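PDB 3RJA: carbohydrate oxidase from Microdochium nivale, which oxidises the C1 hydroxyl of mono-, oligo- and polysaccharides to the corresponding lactones, using FAD and reducing molecular oxygen to hydrogen peroxide. Local coordinates for residues Leu119-Ser128 with Lys201-Lys209; Tyr236-Phe247 with Trp270-Leu278. All coordinates share one frame; numbering follows the deposited sequence.

Interaction 1. Residues Leu119-Ser128 with Lys201-Lys209; sequences LNDKYGRAIS and KLATFPAPK
Thr204 OG1 is gripped from the side by the guanidinium group of Arg125: NE donates to OG1 at 2.8 Å, close to the guanidinium plane, and NH2 adds a weak bond to the same oxygen. NH2 also reaches the backbone, donating to Thr204 O at 2.8 Å from well above the carbonyl plane. The same hydroxyl is tied to Gly102 O, so it joins three parts of the chain. Arg125 gets there by folding back, bent at chi2 (-67°) and chi3 (-69°), which lays one guanidinium face over the peptide between Phe205 and Pro206, with Pro206 N over its centre.

The same residues run into a very short antiparallel ladder. Ala126 and Phe205 form a hydrogen-bonded pair: Ala126 N donates to Phe205 O, and Phe205 N returns a bond to Ala126 O at 2.9 Å, nearly straight. Arg125 and Pro206 follow as the non-hydrogen-bonded pair, a position that makes no bond across and so tolerates a proline. The pairing is extended by Ala207 N, which donates to Gly124 O at 3.0 Å just where the positive phi of Gly124 turns the chain out of the helix.

The Phe205 ring, its CG between the backbone N and carbonyl carbon (chi1 52°), folds against the partner strand: Ala126 O lies over one face and Ala126 CB meets CE1 at 3.5 Å. The Ile127 and Leu202 side chains cross at about a right angle, CD1 to CD1 at 3.7 Å, continuing the apolar packing.

Strand 125-126 thus joins the end of helix 112-123 to strand 196-206, which also pairs with strands 103-106 and 160-166 in the antiparallel sheet of the FAD-binding region. Tyr97 of strand 94-98 touches Arg125 and Thr204, His153 stacks on Phe205, and Trp295 of helix 295-301 packs against Ala126 and Pro208.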
loop_
_atom_site.group_PDB
_atom_site.type_symbol
_atom_site.label_atom_id
_atom_site.label_comp_id
_atom_site.label_asym_id
_atom_site.label_seq_id
_atom_site.Cartn_x
_atom_site.Cartn_y
_atom_site.Cartn_z
ATOM N N LEU A 119 13.019 9.202 11.652
ATOM C CA LEU A 119 12.541 10.583 11.488
ATOM C C LEU A 119 12.026 11.186 12.811
ATOM O O LEU A 119 12.268 12.362 13.100
ATOM C CB LEU A 119 11.429 10.683 10.420
ATOM C CG LEU A 119 11.741 10.503 8.927
ATOM C CD1 LEU A 119 10.424 10.656 8.122
ATOM C CD2 LEU A 119 12.825 11.497 8.381
ATOM N N ASN A 120 11.320 10.395 13.617
ATOM C CA ASN A 120 10.878 10.905 14.932
ATOM C C ASN A 120 12.045 11.180 15.928
ATOM O O ASN A 120 12.231 12.299 16.410
ATOM C CB ASN A 120 9.878 9.951 15.580
ATOM C CG ASN A 120 9.405 10.455 16.916
ATOM O OD1 ASN A 120 9.900 10.005 17.966
ATOM N ND2 ASN A 120 8.497 11.430 16.900
ATOM N N ASP A 121 12.823 10.147 16.202
ATOM C CA ASP A 121 13.787 10.145 17.291
ATOM C C ASP A 121 14.984 11.042 16.957
ATOM O O ASP A 121 15.499 11.751 17.811
ATOM C CB ASP A 121 14.282 8.712 17.557
ATOM C CG ASP A 121 13.207 7.794 18.144
ATOM O OD1 ASP A 121 12.052 8.216 18.368
ATOM O OD2 ASP A 121 13.522 6.610 18.377
ATOM N N LYS A 122 15.427 11.000 15.710
ATOM C CA LYS A 122 16.563 11.794 15.306
ATOM C C LYS A 122 16.151 13.213 14.898
ATOM O O LYS A 122 16.895 14.165 15.144
ATOM C CB LYS A 122 17.325 11.077 14.182
ATOM C CG LYS A 122 18.751 11.514 14.022
ATOM C CD LYS A 122 19.476 10.625 13.022
ATOM C CE LYS A 122 20.722 11.330 12.502
ATOM N NZ LYS A 122 21.869 11.142 13.437
ATOM N N TYR A 123 14.974 13.389 14.298
ATOM C CA TYR A 123 14.668 14.731 13.751
ATOM C C TYR A 123 13.382 15.422 14.204
ATOM O O TYR A 123 13.136 16.568 13.841
ATOM C CB TYR A 123 14.724 14.719 12.225
ATOM C CG TYR A 123 16.010 14.175 11.633
ATOM C CD1 TYR A 123 17.209 14.892 11.735
ATOM C CD2 TYR A 123 16.021 12.958 10.926
ATOM C CE1 TYR A 123 18.389 14.411 11.154
ATOM C CE2 TYR A 123 17.210 12.457 10.352
ATOM C CZ TYR A 123 18.380 13.199 10.470
ATOM O OH TYR A 123 19.544 12.726 9.913
ATOM N N GLY A 124 12.580 14.729 14.995
ATOM C CA GLY A 124 11.297 15.227 15.426
ATOM C C GLY A 124 10.275 15.362 14.303
ATOM O O GLY A 124 9.423 16.241 14.371
ATOM N N ARG A 125 10.345 14.488 13.288
ATOM C CA ARG A 125 9.543 14.660 12.060
ATOM C C ARG A 125 8.709 13.416 11.738
ATOM O O ARG A 125 8.953 12.323 12.294
ATOM C CB ARG A 125 10.434 15.013 10.859
ATOM C CG ARG A 125 11.402 16.219 11.031
ATOM C CD ARG A 125 10.672 17.538 11.162
ATOM N NE ARG A 125 10.024 17.954 9.915
ATOM C CZ ARG A 125 9.515 19.169 9.698
ATOM N NH1 ARG A 125 9.591 20.120 10.644
ATOM N NH2 ARG A 125 8.944 19.448 8.523
ATOM N N ALA A 126 7.716 13.599 10.858
ATOM C CA ALA A 126 6.765 12.560 10.536
ATOM C C ALA A 126 6.348 12.631 9.069
ATOM O O ALA A 126 6.458 13.679 8.431
ATOM C CB ALA A 126 5.518 12.672 11.436
ATOM N N ILE A 127 5.896 11.494 8.553
ATOM C CA ILE A 127 5.254 11.383 7.246
ATOM C C ILE A 127 4.014 10.539 7.386
ATOM O O ILE A 127 3.968 9.600 8.194
ATOM C CB ILE A 127 6.201 10.721 6.197
ATOM C CG1 ILE A 127 7.363 11.663 5.861
ATOM C CG2 ILE A 127 5.437 10.326 4.889
ATOM C CD1 ILE A 127 8.485 10.955 5.193
ATOM N N SER A 128 3.000 10.878 6.592
ATOM C CA SER A 128 1.770 10.126 6.561
ATOM C C SER A 128 1.936 8.866 5.682
ATOM O O SER A 128 2.054 8.982 4.452
ATOM C CB SER A 128 0.645 11.027 6.007
ATOM O OG SER A 128 -0.556 10.302 5.825
ATOM N N LYS A 201 13.066 11.273 -2.069
ATOM C CA LYS A 201 13.215 12.602 -1.436
ATOM C C LYS A 201 11.860 13.048 -0.928
ATOM O O LYS A 201 10.911 13.207 -1.692
ATOM C CB LYS A 201 13.895 13.598 -2.386
ATOM C CG LYS A 201 15.159 13.006 -3.033
ATOM C CD LYS A 201 15.766 13.933 -4.044
ATOM C CE LYS A 201 16.927 13.284 -4.816
ATOM N NZ LYS A 201 17.141 14.053 -6.125
ATOM N N LEU A 202 11.764 13.211 0.385
ATOM C CA LEU A 202 10.440 13.241 1.034
ATOM C C LEU A 202 10.243 14.459 1.906
ATOM O O LEU A 202 11.070 14.700 2.799
ATOM C CB LEU A 202 10.258 11.991 1.918
ATOM C CG LEU A 202 10.419 10.608 1.261
ATOM C CD1 LEU A 202 10.208 9.459 2.301
ATOM C CD2 LEU A 202 9.456 10.444 0.074
ATOM N N ALA A 203 9.150 15.192 1.683
ATOM C CA ALA A 203 8.753 16.294 2.572
ATOM C C ALA A 203 8.234 15.678 3.863
ATOM O O ALA A 203 7.511 14.680 3.812
ATOM C CB ALA A 203 7.623 17.161 1.927
ATOM N N THR A 204 8.575 16.274 5.006
ATOM C CA THR A 204 8.089 15.782 6.298
ATOM C C THR A 204 7.317 16.909 7.002
ATOM O O THR A 204 7.425 18.067 6.586
ATOM C CB THR A 204 9.244 15.302 7.205
ATOM O OG1 THR A 204 10.061 16.429 7.596
ATOM C CG2 THR A 204 10.089 14.266 6.484
ATOM N N PHE A 205 6.547 16.561 8.041
ATOM C CA PHE A 205 5.930 17.545 8.955
ATOM C C PHE A 205 6.412 17.322 10.409
ATOM O O PHE A 205 6.887 16.220 10.736
ATOM C CB PHE A 205 4.389 17.550 8.868
ATOM C CG PHE A 205 3.732 16.179 9.015
ATOM C CD1 PHE A 205 3.304 15.711 10.271
ATOM C CD2 PHE A 205 3.461 15.401 7.881
ATOM C CE1 PHE A 205 2.674 14.469 10.407
ATOM C CE2 PHE A 205 2.828 14.172 7.982
ATOM C CZ PHE A 205 2.436 13.686 9.249
ATOM N N PRO A 206 6.302 18.364 11.278
ATOM C CA PRO A 206 6.696 18.167 12.684
ATOM C C PRO A 206 5.840 17.053 13.281
ATOM O O PRO A 206 4.622 17.014 13.042
ATOM C CB PRO A 206 6.383 19.525 13.360
ATOM C CG PRO A 206 6.252 20.528 12.222
ATOM C CD PRO A 206 5.760 19.717 11.029
ATOM N N ALA A 207 6.480 16.147 14.013
ATOM C CA ALA A 207 5.791 15.021 14.620
ATOM C C ALA A 207 4.724 15.565 15.563
ATOM O O ALA A 207 5.045 16.333 16.434
ATOM C CB ALA A 207 6.793 14.122 15.368
ATOM N N PRO A 208 3.444 15.184 15.369
ATOM C CA PRO A 208 2.351 15.741 16.197
ATOM C C PRO A 208 2.514 15.365 17.652
ATOM O O PRO A 208 2.951 14.240 17.956
ATOM C CB PRO A 208 1.097 15.043 15.662
ATOM C CG PRO A 208 1.449 14.540 14.342
ATOM C CD PRO A 208 2.934 14.392 14.236
ATOM N N LYS A 209 2.169 16.293 18.546
ATOM C CA LYS A 209 2.281 16.046 19.985
ATOM C C LYS A 209 0.963 15.556 20.580
ATOM O O LYS A 209 0.947 14.842 21.573
ATOM C CB LYS A 209 2.720 17.329 20.692
ATOM C CG LYS A 209 4.148 17.766 20.373
ATOM C CD LYS A 209 4.514 19.028 21.149
ATOM C CE LYS A 209 5.923 19.494 20.812
ATOM N NZ LYS A 209 6.931 18.430 21.106
#

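Interaction 2. Residues Tyr236-Phe247 with Trp270-Leu278; sequences YARWVAPREVNF and WRAAFQPLL
Tyr236 is a knob in a hole formed by Ala273, Phe274, Pro276 and Leu277, and it fastens helix 223-239 to helix 267-278, both packed on the large antiparallel sheet that contains strand 245-251. Its side chain leaves the backbone with CG anti to N (chi1 177°), directed at the second helix. CB meets Leu277 CD1 at 4.0 Å. From CG onward the ring lies against Leu277 CB in a CH-pi contact, 3.8 Å from CB to the ring centroid and 16° off the normal; Ala241 CA lies over the opposite face, so the ring is sandwiched. CD2 touches Leu277 CD2 at 3.7 Å, Pro276 CB lies at the ring edge next to CE1, and CE2 approaches Phe274 CE1 at 3.8 Å. At the tip, OH donates to Ala273 O at 2.7 Å, coming from above the carbonyl plane. The helix is kinked here: Leu277 N turns to Phe274 O, and the hydroxyl bonds to the Ala273 O that Leu277 N would take in a regular helix.

The aromatic cluster continues through Phe274 to Phe247 on the strand. These two rings are T-shaped, with the edge of Phe274 directed at the face of Phe247 and the planes at 83°. Phe214 of strand 211-217, two strands away in the sheet, meets Trp270, Phe274 and Phe247. Around the outer part of the contact, Val240 CG1 packs on Pro276 CB and Pro242 CG on Ala273 CB. Leu277 CD2, already against the tyrosine, reaches Phe247 CZ at 4.0 Å.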
loop_
_atom_site.group_PDB
_atom_site.type_symbol
_atom_site.label_atom_id
_atom_site.label_comp_id
_atom_site.label_asym_id
_atom_site.label_seq_id
_atom_site.Cartn_x
_atom_site.Cartn_y
_atom_site.Cartn_z
ATOM N N TYR A 236 -21.372 11.138 6.485
ATOM C CA TYR A 236 -20.454 11.867 7.342
ATOM C C TYR A 236 -19.119 12.034 6.597
ATOM O O TYR A 236 -18.531 13.126 6.572
ATOM C CB TYR A 236 -20.283 11.118 8.673
ATOM C CG TYR A 236 -19.280 11.756 9.609
ATOM C CD1 TYR A 236 -19.617 12.890 10.381
ATOM C CD2 TYR A 236 -18.004 11.209 9.763
ATOM C CE1 TYR A 236 -18.680 13.470 11.264
ATOM C CE2 TYR A 236 -17.081 11.760 10.654
ATOM C CZ TYR A 236 -17.416 12.889 11.399
ATOM O OH TYR A 236 -16.470 13.444 12.240
ATOM N N ALA A 237 -18.661 10.960 5.960
ATOM C CA ALA A 237 -17.407 11.005 5.201
ATOM C C ALA A 237 -17.505 12.058 4.081
ATOM O O ALA A 237 -16.635 12.937 3.950
ATOM C CB ALA A 237 -17.081 9.615 4.625
ATOM N N ARG A 238 -18.578 11.995 3.295
ATOM C CA ARG A 238 -18.636 12.820 2.096
ATOM C C ARG A 238 -18.746 14.298 2.440
ATOM O O ARG A 238 -18.025 15.121 1.884
ATOM C CB ARG A 238 -19.784 12.388 1.184
ATOM C CG ARG A 238 -19.857 13.174 -0.113
ATOM C CD ARG A 238 -20.939 12.627 -1.024
ATOM N NE ARG A 238 -20.832 11.190 -1.307
ATOM C CZ ARG A 238 -19.898 10.640 -2.099
ATOM N NH1 ARG A 238 -18.958 11.387 -2.660
ATOM N NH2 ARG A 238 -19.900 9.338 -2.331
ATOM N N TRP A 239 -19.592 14.620 3.409
ATOM C CA TRP A 239 -19.987 16.009 3.628
ATOM C C TRP A 239 -19.560 16.717 4.907
ATOM O O TRP A 239 -19.646 17.939 4.962
ATOM C CB TRP A 239 -21.508 16.101 3.505
ATOM C CG TRP A 239 -22.013 15.869 2.094
ATOM C CD1 TRP A 239 -21.705 16.605 0.967
ATOM C CD2 TRP A 239 -22.946 14.861 1.677
ATOM N NE1 TRP A 239 -22.404 16.105 -0.131
ATOM C CE2 TRP A 239 -23.170 15.038 0.284
ATOM C CE3 TRP A 239 -23.625 13.824 2.351
ATOM C CZ2 TRP A 239 -24.034 14.202 -0.453
ATOM C CZ3 TRP A 239 -24.496 12.995 1.619
ATOM C CH2 TRP A 239 -24.689 13.195 0.226
ATOM N N VAL A 240 -19.133 15.967 5.933
ATOM C CA VAL A 240 -18.979 16.515 7.284
ATOM C C VAL A 240 -17.596 16.315 7.898
ATOM O O VAL A 240 -17.038 17.254 8.485
ATOM C CB VAL A 240 -20.034 15.905 8.267
ATOM C CG1 VAL A 240 -19.969 16.591 9.673
ATOM C CG2 VAL A 240 -21.460 16.016 7.684
ATOM N N ALA A 241 -17.070 15.085 7.821
ATOM C CA ALA A 241 -15.816 14.723 8.494
ATOM C C ALA A 241 -14.705 15.793 8.345
ATOM O O ALA A 241 -14.220 16.063 7.230
ATOM C CB ALA A 241 -15.313 13.340 8.016
ATOM N N PRO A 242 -14.314 16.431 9.467
ATOM C CA PRO A 242 -13.232 17.400 9.392
ATOM C C PRO A 242 -11.942 16.716 8.949
ATOM O O PRO A 242 -11.811 15.504 9.059
ATOM C CB PRO A 242 -13.115 17.909 10.835
ATOM C CG PRO A 242 -14.503 17.704 11.390
ATOM C CD PRO A 242 -14.919 16.390 10.805
ATOM N N ARG A 243 -11.031 17.513 8.421
ATOM C CA ARG A 243 -9.681 17.093 8.056
ATOM C C ARG A 243 -9.001 16.264 9.145
ATOM O O ARG A 243 -8.408 15.230 8.847
ATOM C CB ARG A 243 -8.846 18.349 7.787
ATOM C CG ARG A 243 -7.545 18.083 7.091
ATOM C CD ARG A 243 -6.698 19.367 6.997
ATOM N NE ARG A 243 -5.382 19.034 6.474
ATOM C CZ ARG A 243 -4.278 19.749 6.661
ATOM N NH1 ARG A 243 -4.303 20.870 7.387
ATOM N NH2 ARG A 243 -3.135 19.329 6.127
ATOM N N GLU A 244 -9.109 16.710 10.397
ATOM C CA GLU A 244 -8.419 16.077 11.533
ATOM C C GLU A 244 -8.863 14.616 11.847
ATOM O O GLU A 244 -8.222 13.928 12.657
ATOM C CB GLU A 244 -8.611 16.915 12.813
ATOM C CG GLU A 244 -7.912 18.278 12.850
ATOM C CD GLU A 244 -8.594 19.313 11.927
ATOM O OE1 GLU A 244 -9.818 19.190 11.659
ATOM O OE2 GLU A 244 -7.887 20.243 11.484
ATOM N N VAL A 245 -9.976 14.164 11.269
ATOM C CA VAL A 245 -10.467 12.828 11.602
ATOM C C VAL A 245 -10.055 11.817 10.535
ATOM O O VAL A 245 -10.242 12.033 9.346
ATOM C CB VAL A 245 -11.979 12.789 11.930
ATOM C CG1 VAL A 245 -12.834 12.653 10.672
ATOM C CG2 VAL A 245 -12.271 11.654 12.886
ATOM N N ASN A 246 -9.440 10.723 10.986
ATOM C CA ASN A 246 -8.965 9.671 10.069
ATOM C C ASN A 246 -9.585 8.391 10.541
ATOM O O ASN A 246 -9.415 8.029 11.725
ATOM C CB ASN A 246 -7.439 9.509 10.116
ATOM C CG ASN A 246 -6.695 10.802 9.901
ATOM O OD1 ASN A 246 -6.158 11.045 8.819
ATOM N ND2 ASN A 246 -6.638 11.631 10.931
ATOM N N PHE A 247 -10.333 7.699 9.691
ATOM C CA PHE A 247 -10.935 6.465 10.210
ATOM C C PHE A 247 -11.350 5.467 9.146
ATOM O O PHE A 247 -11.331 5.765 7.927
ATOM C CB PHE A 247 -12.110 6.789 11.181
ATOM C CG PHE A 247 -13.403 7.229 10.495
ATOM C CD1 PHE A 247 -13.536 8.503 9.955
ATOM C CD2 PHE A 247 -14.483 6.366 10.426
ATOM C CE1 PHE A 247 -14.751 8.921 9.352
ATOM C CE2 PHE A 247 -15.715 6.765 9.809
ATOM C CZ PHE A 247 -15.837 8.033 9.285
ATOM N N TRP A 270 -12.215 15.485 19.558
ATOM C CA TRP A 270 -12.640 14.332 18.759
ATOM C C TRP A 270 -14.154 14.131 18.900
ATOM O O TRP A 270 -14.890 14.079 17.892
ATOM C CB TRP A 270 -11.878 13.018 19.091
ATOM C CG TRP A 270 -12.623 11.868 18.452
ATOM C CD1 TRP A 270 -12.696 11.582 17.112
ATOM C CD2 TRP A 270 -13.506 10.957 19.103
ATOM N NE1 TRP A 270 -13.540 10.516 16.890
ATOM C CE2 TRP A 270 -14.054 10.111 18.096
ATOM C CE3 TRP A 270 -13.869 10.745 20.444
ATOM C CZ2 TRP A 270 -14.936 9.081 18.388
ATOM C CZ3 TRP A 270 -14.741 9.717 20.744
ATOM C CH2 TRP A 270 -15.272 8.886 19.720
ATOM N N ARG A 271 -14.613 14.007 20.148
ATOM C CA ARG A 271 -16.019 13.718 20.414
ATOM C C ARG A 271 -16.947 14.740 19.753
ATOM O O ARG A 271 -17.909 14.366 19.076
ATOM C CB ARG A 271 -16.300 13.585 21.920
ATOM C CG ARG A 271 -17.733 13.202 22.254
ATOM C CD ARG A 271 -18.052 11.831 21.665
ATOM N NE ARG A 271 -19.374 11.301 22.003
ATOM C CZ ARG A 271 -19.593 10.354 22.913
ATOM N NH1 ARG A 271 -18.585 9.850 23.624
ATOM N NH2 ARG A 271 -20.829 9.911 23.128
ATOM N N ALA A 272 -16.638 16.023 19.915
ATOM C CA ALA A 272 -17.425 17.076 19.298
ATOM C C ALA A 272 -17.430 16.891 17.776
ATOM O O ALA A 272 -18.465 16.990 17.146
ATOM C CB ALA A 272 -16.872 18.453 19.668
ATOM N N ALA A 273 -16.263 16.596 17.202
ATOM C CA ALA A 273 -16.132 16.439 15.749
ATOM C C ALA A 273 -16.872 15.202 15.203
ATOM O O ALA A 273 -17.384 15.229 14.084
ATOM C CB ALA A 273 -14.648 16.403 15.351
ATOM N N PHE A 274 -16.920 14.132 15.999
ATOM C CA PHE A 274 -17.501 12.839 15.577
ATOM C C PHE A 274 -18.976 12.733 15.912
ATOM O O PHE A 274 -19.667 11.870 15.366
ATOM C CB PHE A 274 -16.757 11.651 16.237
ATOM C CG PHE A 274 -16.582 10.476 15.333
ATOM C CD1 PHE A 274 -15.762 10.566 14.196
ATOM C CD2 PHE A 274 -17.271 9.291 15.568
ATOM C CE1 PHE A 274 -15.612 9.476 13.329
ATOM C CE2 PHE A 274 -17.127 8.179 14.723
ATOM C CZ PHE A 274 -16.292 8.272 13.597
ATOM N N GLN A 275 -19.462 13.621 16.783
ATOM C CA GLN A 275 -20.861 13.564 17.271
ATOM C C GLN A 275 -21.942 13.501 16.172
ATOM O O GLN A 275 -22.916 12.757 16.339
ATOM C CB GLN A 275 -21.166 14.713 18.264
ATOM C CG GLN A 275 -22.418 14.456 19.170
ATOM C CD GLN A 275 -22.281 13.194 20.025
ATOM O OE1 GLN A 275 -21.274 13.004 20.697
ATOM N NE2 GLN A 275 -23.291 12.339 20.001
ATOM N N PRO A 276 -21.776 14.272 15.064
ATOM C CA PRO A 276 -22.739 14.205 13.974
ATOM C C PRO A 276 -22.920 12.802 13.445
ATOM O O PRO A 276 -24.022 12.467 13.040
ATOM C CB PRO A 276 -22.132 15.138 12.899
ATOM C CG PRO A 276 -21.404 16.177 13.708
ATOM C CD PRO A 276 -20.781 15.351 14.830
ATOM N N LEU A 277 -21.861 11.985 13.478
ATOM C CA LEU A 277 -21.930 10.597 13.026
ATOM C C LEU A 277 -22.576 9.713 14.093
ATOM O O LEU A 277 -23.476 8.905 13.780
ATOM C CB LEU A 277 -20.539 10.043 12.669
ATOM C CG LEU A 277 -20.505 8.563 12.173
ATOM C CD1 LEU A 277 -21.640 8.259 11.185
ATOM C CD2 LEU A 277 -19.129 8.204 11.518
ATOM N N LEU A 278 -22.096 9.837 15.335
ATOM C CA LEU A 278 -22.695 9.115 16.474
ATOM C C LEU A 278 -24.213 9.339 16.534
ATOM O O LEU A 278 -24.958 8.390 16.773
ATOM C CB LEU A 278 -22.016 9.499 17.806
ATOM C CG LEU A 278 -20.491 9.330 17.881
ATOM C CD1 LEU A 278 -19.953 9.829 19.238
ATOM C CD2 LEU A 278 -20.085 7.870 17.664
#

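How the interactions relate
The two contacts follow one another along the chain, interaction 1 closing at Lys209 before interaction 2 opens at Tyr236. Their centres are about 25 Å apart and their nearest atoms about 6 Å, without touching. Interaction 1 belongs to the antiparallel sheet of the FAD-binding region; interaction 2 packs helices 223-239 and 267-278 at the eight-stranded antiparallel sheet. Strand 211-217, which begins just after 201-209, carries the chain from the first sheet into the second. Residues 151-154 link the two: Ser128 OG bonds to Gly154 O and His153 stacks on Phe205, while His151 ND1 and Met152 N bond to Arg243 O and Asn246 OD1.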